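Local coordinates for cellulose-binding protein (Saccharophagus degradans, PDB 2YHG) that probably acts in carbohydrate metabolism, through polysaccharide binding and perhaps hydrolysis of glycosyl bonds, this piece comprising its nucleoside hydrolase-like and C-terminal domains, at residues G387-S392 / A399-P404; Y204-S209 / A276-M281. One frame throughout, in Å; residues are numbered along the deposited sequence.

Contact 1 of 2, residues G387-S392 / A399-P404; sequences GSVSIS and ANVQIP
Val389 lays CG1 against CG1 of Val401 at 3.7 Å, the two isopropyl groups meeting at a slant. The same Val389 methyl also lies over the backbone of 399-404, 3.6 Å from Gln402 O. It gets there because CG1 stands anti to the backbone N (chi1 175°), a rotamer that turns CG2 instead toward the ring of Pro404. Ile391 divides its branches between two neighbours. Its CG2 methyl packs on Ala399 CB at 3.9 Å, while CG1, anti to the carbonyl carbon (chi1 -53°), runs more loosely alongside Val401 CG2. Ile391 and Val401 form an antiparallel non-hydrogen-bonded pair, and their side chains share the sheet face that rests on Ile414; Ile391 and Ala399 also touch Trp376. Ser392 and Asn400, the adjoining hydrogen-bonded pair, turn their side chains to the other face. Their backbones exchange two bonds, Ser392 N to Asn400 O (2.8 Å) and Asn400 N to Ser392 O. Two residues along, past the Ile391–Val401 pair, Gln402 N gives a nearly straight bond to Ser390 O (3.0 Å, 171° at the hydrogen). The return link is mediated by water 1, which accepts from Ser390 N at 2.9 Å and donates to Gln402 O. The water thus stands in for a second direct backbone bond between Ser390 and Gln402. On the polar side, the extended Gln402 chain brings OE1 alongside Ser390 CB at 3.7 Å. Pro404 and Val389 both reach Ile412 beneath them. The arrangement is that of an antiparallel beta hairpin with a water bridging the strands at one end; strand 391-392 edges the three-stranded sheet that packs against the mixed four-stranded one in the C-terminal beta sandwich.

Contact 2 of 2, residues Y204-S209 / A276-M281; sequences YIRARS and AGVRGM
The two arginine guanidinium groups approach segment 276-281 in different ways. That of Arg206 has Gly280 CA over one face and Val278 O at its edge, slightly out of the plane; that of Arg208 has Val278 CG1 over one face and water 2 in plane at its edge. Arg206 belongs to strand 203-207, the last strand of the six-stranded parallel sheet of the nucleoside hydrolase-like domain, and Arg208 follows just after its end; both reach the loop after strand 273-276. Val278 is the wedge between them. Its CG1, anti to the backbone N (chi1 179°), lies 3.6 Å from both CD and NE of Arg208, the two side chains crossing at an angle. The same methyl meets Arg206 CD at 3.8 Å, here with the side chains sliding past each other in opposite directions. Arg206 leaves the strand extended and then bends at chi3 (-76°), which carries NH1 to Val278 O. The resulting hydrogen bond is 2.9 Å long but bent, 136° at the hydrogen. All three nitrogens of this buried guanidinium have further partners, NE in a salt bridge with Asp184, NH1 in another with Asp288, whose other oxygen accepts from Gly280 N, and NH2 bonded to Thr193 OG1; the two acids probably offset its charge. Val278 O is gripped a second time, by Tyr294 OH, while Arg279 turns its guanidinium the other way to pair with Asp292. The Arg279 backbone still faces the contact: water 2 donates to Arg279 O at 2.7 Å and accepts from Arg208 NH1 at 2.8 Å.

Overall arrangement
From the N terminus, the chain first builds the parallel sheet of the nucleoside hydrolase-like domain, whose last strand, 203-207, opens contact 2. It then runs through helices 217-225, 228-232 and 246-249 and strand 273-276 before 276-281 returns, closing a long loop of 66 residues. Helix 308-323 follows later, and the chain enters the C-terminal beta sandwich. There contact 1 closes a hairpin across only six residues. The two contacts are in series, neither nested nor crossed. Their centres are about 35 Å apart and their nearest atoms about 24 Å: contact 2 ties a loop to the parallel sheet, whereas contact 1 joins edge strand 391-392 to strand 398-402 at the surface of the C-terminal domain.

Contact 1 of 2, residues G387-S392 / A399-P404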
ATOM      1  N   GLY A 387       6.162 -13.855  24.057  1.00 14.67           N
ATOM      2  CA  GLY A 387       5.279 -14.904  24.525  1.00 16.00           C
ATOM      3  C   GLY A 387       3.884 -14.834  23.947  1.00 16.15           C
ATOM      4  O   GLY A 387       3.605 -14.113  22.982  1.00 16.43           O
ATOM      5  N   SER A 388       3.038 -15.702  24.473  1.00 16.18           N
ATOM      6  CA  SER A 388       1.647 -15.797  24.064  1.00 17.65           C
ATOM      7  C   SER A 388       0.797 -14.877  24.947  1.00 13.97           C
ATOM      8  O   SER A 388       1.179 -14.531  26.073  1.00 16.82           O
ATOM      9  CB  SER A 388       1.140 -17.234  24.153  1.00 22.19           C
ATOM     10  OG  SER A 388       1.232 -17.707  25.480  1.00 29.95           O
ATOM     11  N   VAL A 389      -0.341 -14.472  24.386  1.00 14.42           N
ATOM     12  CA  VAL A 389      -1.231 -13.535  25.036  1.00 12.87           C
ATOM     13  C   VAL A 389      -2.638 -14.056  24.913  1.00 13.96           C
ATOM     14  O   VAL A 389      -3.139 -14.229  23.808  1.00 18.05           O
ATOM     15  CB  VAL A 389      -1.124 -12.117  24.409  1.00 12.47           C
ATOM     16  CG1 VAL A 389      -2.175 -11.165  25.027  1.00 14.02           C
ATOM     17  CG2 VAL A 389       0.266 -11.561  24.567  1.00 12.78           C
ATOM     18  N   SER A 390      -3.285 -14.276  26.049  1.00 13.11           N
ATOM     19  CA  SER A 390      -4.659 -14.741  26.083  1.00 14.63           C
ATOM     20  C   SER A 390      -5.665 -13.609  25.912  1.00 12.37           C
ATOM     21  O   SER A 390      -5.540 -12.546  26.535  1.00 14.96           O
ATOM     22  CB  SER A 390      -4.909 -15.454  27.410  1.00 16.89           C
ATOM     23  OG  SER A 390      -4.022 -16.529  27.561  1.00 24.64           O
ATOM     24  N   ILE A 391      -6.667 -13.870  25.088  1.00 11.54           N
ATOM     25  CA  ILE A 391      -7.777 -12.958  24.883  1.00 11.22           C
ATOM     26  C   ILE A 391      -9.061 -13.701  25.186  1.00 12.21           C
ATOM     27  O   ILE A 391      -9.379 -14.681  24.528  1.00 13.34           O
ATOM     28  CB  ILE A 391      -7.839 -12.421  23.417  1.00 11.95           C
ATOM     29  CG1 ILE A 391      -6.506 -11.825  22.982  1.00 11.79           C
ATOM     30  CG2 ILE A 391      -9.003 -11.438  23.279  1.00 13.19           C
ATOM     31  CD1 ILE A 391      -6.460 -11.493  21.505  1.00 13.52           C
ATOM     32  N   SER A 392      -9.784 -13.250  26.202  1.00 11.75           N
ATOM     33  CA  SER A 392     -11.081 -13.805  26.510  1.00 12.50           C
ATOM     34  C   SER A 392     -12.176 -13.197  25.631  1.00 12.72           C
ATOM     35  O   SER A 392     -12.087 -12.022  25.277  1.00 13.56           O
ATOM     36  CB  SER A 392     -11.389 -13.584  27.984  1.00 16.77           C
ATOM     37  OG  SER A 392     -10.364 -14.132  28.823  1.00 22.17           O
ATOM     38  N   ALA A 399     -14.130  -7.967  24.310  1.00 11.27           N
ATOM     39  CA  ALA A 399     -13.042  -8.905  24.629  1.00 11.70           C
ATOM     40  C   ALA A 399     -12.183  -8.376  25.791  1.00 10.26           C
ATOM     41  O   ALA A 399     -12.217  -7.187  26.134  1.00 10.57           O
ATOM     42  CB  ALA A 399     -12.175  -9.195  23.385  1.00 13.60           C
ATOM     43  N   ASN A 400     -11.361  -9.256  26.360  1.00  9.50           N
ATOM     44  CA  ASN A 400     -10.471  -8.862  27.464  0.50  8.89           C
ATOM     45  C   ASN A 400      -9.129  -9.494  27.258  1.00  9.46           C
ATOM     46  O   ASN A 400      -9.014 -10.706  27.116  1.00 12.80           O
ATOM     47  CB  ASN A 400     -10.999  -9.222  28.871  0.50  8.67           C
ATOM     48  CG  ASN A 400     -12.105  -8.346  29.296  0.50  6.77           C
ATOM     49  OD1 ASN A 400     -11.901  -7.252  29.815  0.50  8.81           O
ATOM     50  ND2 ASN A 400     -13.326  -8.772  28.995  0.50 10.46           N
ATOM     51  N   VAL A 401      -8.103  -8.656  27.229  1.00  8.88           N
ATOM     52  CA  VAL A 401      -6.734  -9.075  26.988  1.00  9.30           C
ATOM     53  C   VAL A 401      -5.991  -9.172  28.299  1.00  8.91           C
ATOM     54  O   VAL A 401      -5.926  -8.213  29.062  1.00  8.97           O
ATOM     55  CB  VAL A 401      -6.027  -8.063  26.058  1.00  9.58           C
ATOM     56  CG1 VAL A 401      -4.611  -8.543  25.782  1.00 11.54           C
ATOM     57  CG2 VAL A 401      -6.797  -7.856  24.789  1.00 11.44           C
ATOM     58  N   GLN A 402      -5.393 -10.331  28.561  1.00  9.89           N
ATOM     59  CA  GLN A 402      -4.559 -10.509  29.730  1.00 10.15           C
ATOM     60  C   GLN A 402      -3.133 -10.118  29.390  1.00  9.78           C
ATOM     61  O   GLN A 402      -2.482 -10.805  28.600  1.00 12.62           O
ATOM     62  CB  GLN A 402      -4.644 -11.962  30.186  1.00 12.32           C
ATOM     63  CG  GLN A 402      -5.959 -12.283  30.806  1.00 20.71           C
ATOM     64  CD  GLN A 402      -5.959 -13.636  31.462  0.50 15.28           C
ATOM     65  OE1 GLN A 402      -6.121 -14.638  30.786  0.50 33.68           O
ATOM     66  NE2 GLN A 402      -5.603 -13.687  32.743  0.50 41.06           N
ATOM     67  N   ILE A 403      -2.643  -9.041  29.973  1.00  8.76           N
ATOM     68  CA  ILE A 403      -1.276  -8.588  29.734  1.00  8.75           C
ATOM     69  C   ILE A 403      -0.365  -9.370  30.661  1.00  9.41           C
ATOM     70  O   ILE A 403      -0.472  -9.276  31.881  1.00 10.62           O
ATOM     71  CB  ILE A 403      -1.130  -7.097  30.033  1.00  9.03           C
ATOM     72  CG1 ILE A 403      -2.152  -6.257  29.292  1.00 10.16           C
ATOM     73  CG2 ILE A 403       0.309  -6.652  29.766  1.00 10.25           C
ATOM     74  CD1 ILE A 403      -2.075  -6.350  27.787  1.00 12.23           C
ATOM     75  N   PRO A 404       0.548 -10.192  30.121  1.00  9.47           N
ATOM     76  CA  PRO A 404       1.373 -11.030  31.013  1.00 10.93           C
ATOM     77  C   PRO A 404       2.164 -10.207  32.004  1.00 10.41           C
ATOM     78  O   PRO A 404       2.679  -9.143  31.700  1.00 10.17           O
ATOM     79  CB  PRO A 404       2.273 -11.790  30.034  1.00 11.62           C
ATOM     80  CG  PRO A 404       1.408 -11.896  28.792  1.00 12.73           C
ATOM     81  CD  PRO A 404       0.776 -10.521  28.700  1.00 10.65           C
TER
HETATM   82  O   HOH W   1      -1.891 -13.495  28.455  1.00 15.55           O

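Contact 2 of 2, residues Y204-S209 / A276-M281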
ATOM      1  N   TYR A 204      13.087   2.235   3.004  1.00  6.70           N
ATOM      2  CA  TYR A 204      13.150   1.618   1.671  1.00  6.75           C
ATOM      3  C   TYR A 204      12.810   0.136   1.814  1.00  6.40           C
ATOM      4  O   TYR A 204      13.515  -0.593   2.505  1.00  6.83           O
ATOM      5  CB  TYR A 204      14.550   1.797   1.062  1.00  6.76           C
ATOM      6  CG  TYR A 204      14.656   1.390  -0.367  1.00  6.30           C
ATOM      7  CD1 TYR A 204      14.540   0.065  -0.753  1.00  6.68           C
ATOM      8  CD2 TYR A 204      14.877   2.328  -1.351  1.00  6.97           C
ATOM      9  CE1 TYR A 204      14.596  -0.294  -2.088  1.00  6.30           C
ATOM     10  CE2 TYR A 204      14.924   1.977  -2.681  1.00  6.69           C
ATOM     11  CZ  TYR A 204      14.787   0.670  -3.055  1.00  6.14           C
ATOM     12  OH  TYR A 204      14.861   0.355  -4.390  1.00  7.11           O
ATOM     13  N   ILE A 205      11.727  -0.263   1.171  1.00  6.24           N
ATOM     14  CA  ILE A 205      11.298  -1.649   1.077  1.00  5.68           C
ATOM     15  C   ILE A 205      11.551  -2.166  -0.321  1.00  5.65           C
ATOM     16  O   ILE A 205      11.158  -1.518  -1.295  1.00  6.39           O
ATOM     17  CB  ILE A 205       9.760  -1.750   1.352  1.00  6.25           C
ATOM     18  CG1 ILE A 205       9.430  -1.361   2.788  1.00  7.92           C
ATOM     19  CG2 ILE A 205       9.243  -3.138   0.988  1.00  8.04           C
ATOM     20  CD1 ILE A 205       7.966  -1.114   3.022  1.00  7.92           C
ATOM     21  N   ARG A 206      12.223  -3.313  -0.454  1.00  5.59           N
ATOM     22  CA  ARG A 206      12.265  -4.078  -1.703  1.00  5.74           C
ATOM     23  C   ARG A 206      11.490  -5.361  -1.453  1.00  5.87           C
ATOM     24  O   ARG A 206      12.012  -6.300  -0.847  1.00  6.66           O
ATOM     25  CB  ARG A 206      13.683  -4.336  -2.217  1.00  5.81           C
ATOM     26  CG  ARG A 206      13.744  -5.131  -3.493  1.00  6.04           C
ATOM     27  CD  ARG A 206      15.123  -5.201  -4.138  1.00  6.26           C
ATOM     28  NE  ARG A 206      15.450  -3.951  -4.801  1.00  6.00           N
ATOM     29  CZ  ARG A 206      16.590  -3.714  -5.442  1.00  5.51           C
ATOM     30  NH1 ARG A 206      17.613  -4.547  -5.342  1.00  6.38           N
ATOM     31  NH2 ARG A 206      16.717  -2.624  -6.195  1.00  6.43           N
ATOM     32  N   ALA A 207      10.230  -5.364  -1.850  1.00  5.56           N
ATOM     33  CA  ALA A 207       9.339  -6.486  -1.602  1.00  6.41           C
ATOM     34  C   ALA A 207       9.535  -7.550  -2.657  1.00  6.17           C
ATOM     35  O   ALA A 207       9.550  -7.242  -3.858  1.00  7.79           O
ATOM     36  CB  ALA A 207       7.897  -6.020  -1.609  1.00  7.05           C
ATOM     37  N   ARG A 208       9.649  -8.791  -2.238  1.00  6.72           N
ATOM     38  CA  ARG A 208       9.865  -9.876  -3.176  1.00  6.86           C
ATOM     39  C   ARG A 208       8.835 -10.975  -3.114  1.00  7.07           C
ATOM     40  O   ARG A 208       8.692 -11.750  -4.072  1.00  8.38           O
ATOM     41  CB  ARG A 208      11.239 -10.464  -2.981  1.00  8.00           C
ATOM     42  CG  ARG A 208      12.363  -9.458  -3.141  1.00  8.05           C
ATOM     43  CD  ARG A 208      13.727 -10.137  -2.907  1.00 11.27           C
ATOM     44  NE  ARG A 208      13.866 -10.504  -1.509  0.70  8.54           N
ATOM     45  CZ  ARG A 208      14.697 -11.457  -1.083  1.00 12.18           C
ATOM     46  NH1 ARG A 208      15.509 -12.090  -1.935  1.00 13.97           N
ATOM     47  NH2 ARG A 208      14.656 -11.821   0.189  1.00 15.21           N
ATOM     48  N   SER A 209       8.101 -11.083  -2.016  1.00  6.72           N
ATOM     49  CA  SER A 209       7.175 -12.196  -1.848  0.50  6.49           C
ATOM     50  C   SER A 209       5.763 -11.765  -2.229  1.00  6.91           C
ATOM     51  O   SER A 209       4.843 -11.704  -1.383  1.00  7.71           O
ATOM     52  CB  SER A 209       7.218 -12.744  -0.418  0.50  6.94           C
ATOM     53  OG  SER A 209       8.454 -13.368  -0.116  0.50  7.02           O
ATOM     54  N   ALA A 276      20.876  -7.469   3.914  1.00  6.32           N
ATOM     55  CA  ALA A 276      21.977  -7.002   3.085  1.00  6.04           C
ATOM     56  C   ALA A 276      21.906  -7.595   1.685  1.00  6.29           C
ATOM     57  O   ALA A 276      21.624  -8.779   1.491  1.00  6.72           O
ATOM     58  CB  ALA A 276      23.326  -7.403   3.722  1.00  7.14           C
ATOM     59  N   GLY A 277      22.189  -6.775   0.683  1.00  6.08           N
ATOM     60  CA  GLY A 277      22.397  -7.246  -0.654  1.00  6.78           C
ATOM     61  C   GLY A 277      21.190  -7.859  -1.317  1.00  6.34           C
ATOM     62  O   GLY A 277      21.316  -8.730  -2.170  1.00  7.56           O
ATOM     63  N   VAL A 278      19.996  -7.362  -1.005  1.00  6.17           N
ATOM     64  CA  VAL A 278      18.751  -7.906  -1.585  1.00  6.95           C
ATOM     65  C   VAL A 278      18.809  -7.668  -3.101  1.00  5.87           C
ATOM     66  O   VAL A 278      18.847  -6.516  -3.557  1.00  6.46           O
ATOM     67  CB  VAL A 278      17.500  -7.267  -0.987  1.00  6.73           C
ATOM     68  CG1 VAL A 278      16.262  -7.840  -1.638  1.00  8.22           C
ATOM     69  CG2 VAL A 278      17.429  -7.505   0.504  1.00  8.10           C
ATOM     70  N   ARG A 279      18.831  -8.727  -3.885  1.00  6.48           N
ATOM     71  CA  ARG A 279      19.026  -8.610  -5.321  1.00  6.19           C
ATOM     72  C   ARG A 279      17.725  -8.401  -6.078  1.00  6.31           C
ATOM     73  O   ARG A 279      16.693  -8.982  -5.734  1.00  7.08           O
ATOM     74  CB  ARG A 279      19.756  -9.834  -5.863  1.00  7.02           C
ATOM     75  CG  ARG A 279      21.143 -10.070  -5.271  1.00  7.00           C
ATOM     76  CD  ARG A 279      22.057  -8.880  -5.422  1.00  6.79           C
ATOM     77  NE  ARG A 279      23.425  -9.202  -5.042  1.00  6.82           N
ATOM     78  CZ  ARG A 279      24.294  -8.369  -4.461  1.00  6.40           C
ATOM     79  NH1 ARG A 279      23.926  -7.195  -3.994  1.00  6.76           N
ATOM     80  NH2 ARG A 279      25.580  -8.720  -4.382  1.00  7.31           N
ATOM     81  N   GLY A 280      17.814  -7.617  -7.128  1.00  6.46           N
ATOM     82  CA  GLY A 280      16.709  -7.373  -8.041  1.00  6.04           C
ATOM     83  C   GLY A 280      16.491  -8.526  -8.999  1.00  6.13           C
ATOM     84  O   GLY A 280      17.110  -9.586  -8.911  1.00  7.47           O
ATOM     85  N   MET A 281      15.598  -8.296  -9.939  1.00  6.27           N
ATOM     86  CA  MET A 281      15.213  -9.297 -10.909  1.00  6.47           C
ATOM     87  C   MET A 281      16.312  -9.578 -11.910  1.00  6.88           C
ATOM     88  O   MET A 281      17.288  -8.854 -12.045  1.00  7.32           O
ATOM     89  CB  MET A 281      13.944  -8.845 -11.625  1.00  6.77           C
ATOM     90  CG  MET A 281      12.765  -8.621 -10.684  1.00  7.11           C
ATOM     91  SD  MET A 281      11.170  -8.344 -11.480  1.00  7.38           S
ATOM     92  CE  MET A 281      10.704 -10.034 -11.833  1.00  8.94           C
TER
HETATM   93  O   HOH W   2      16.511 -11.398  -4.434  1.00 11.49           O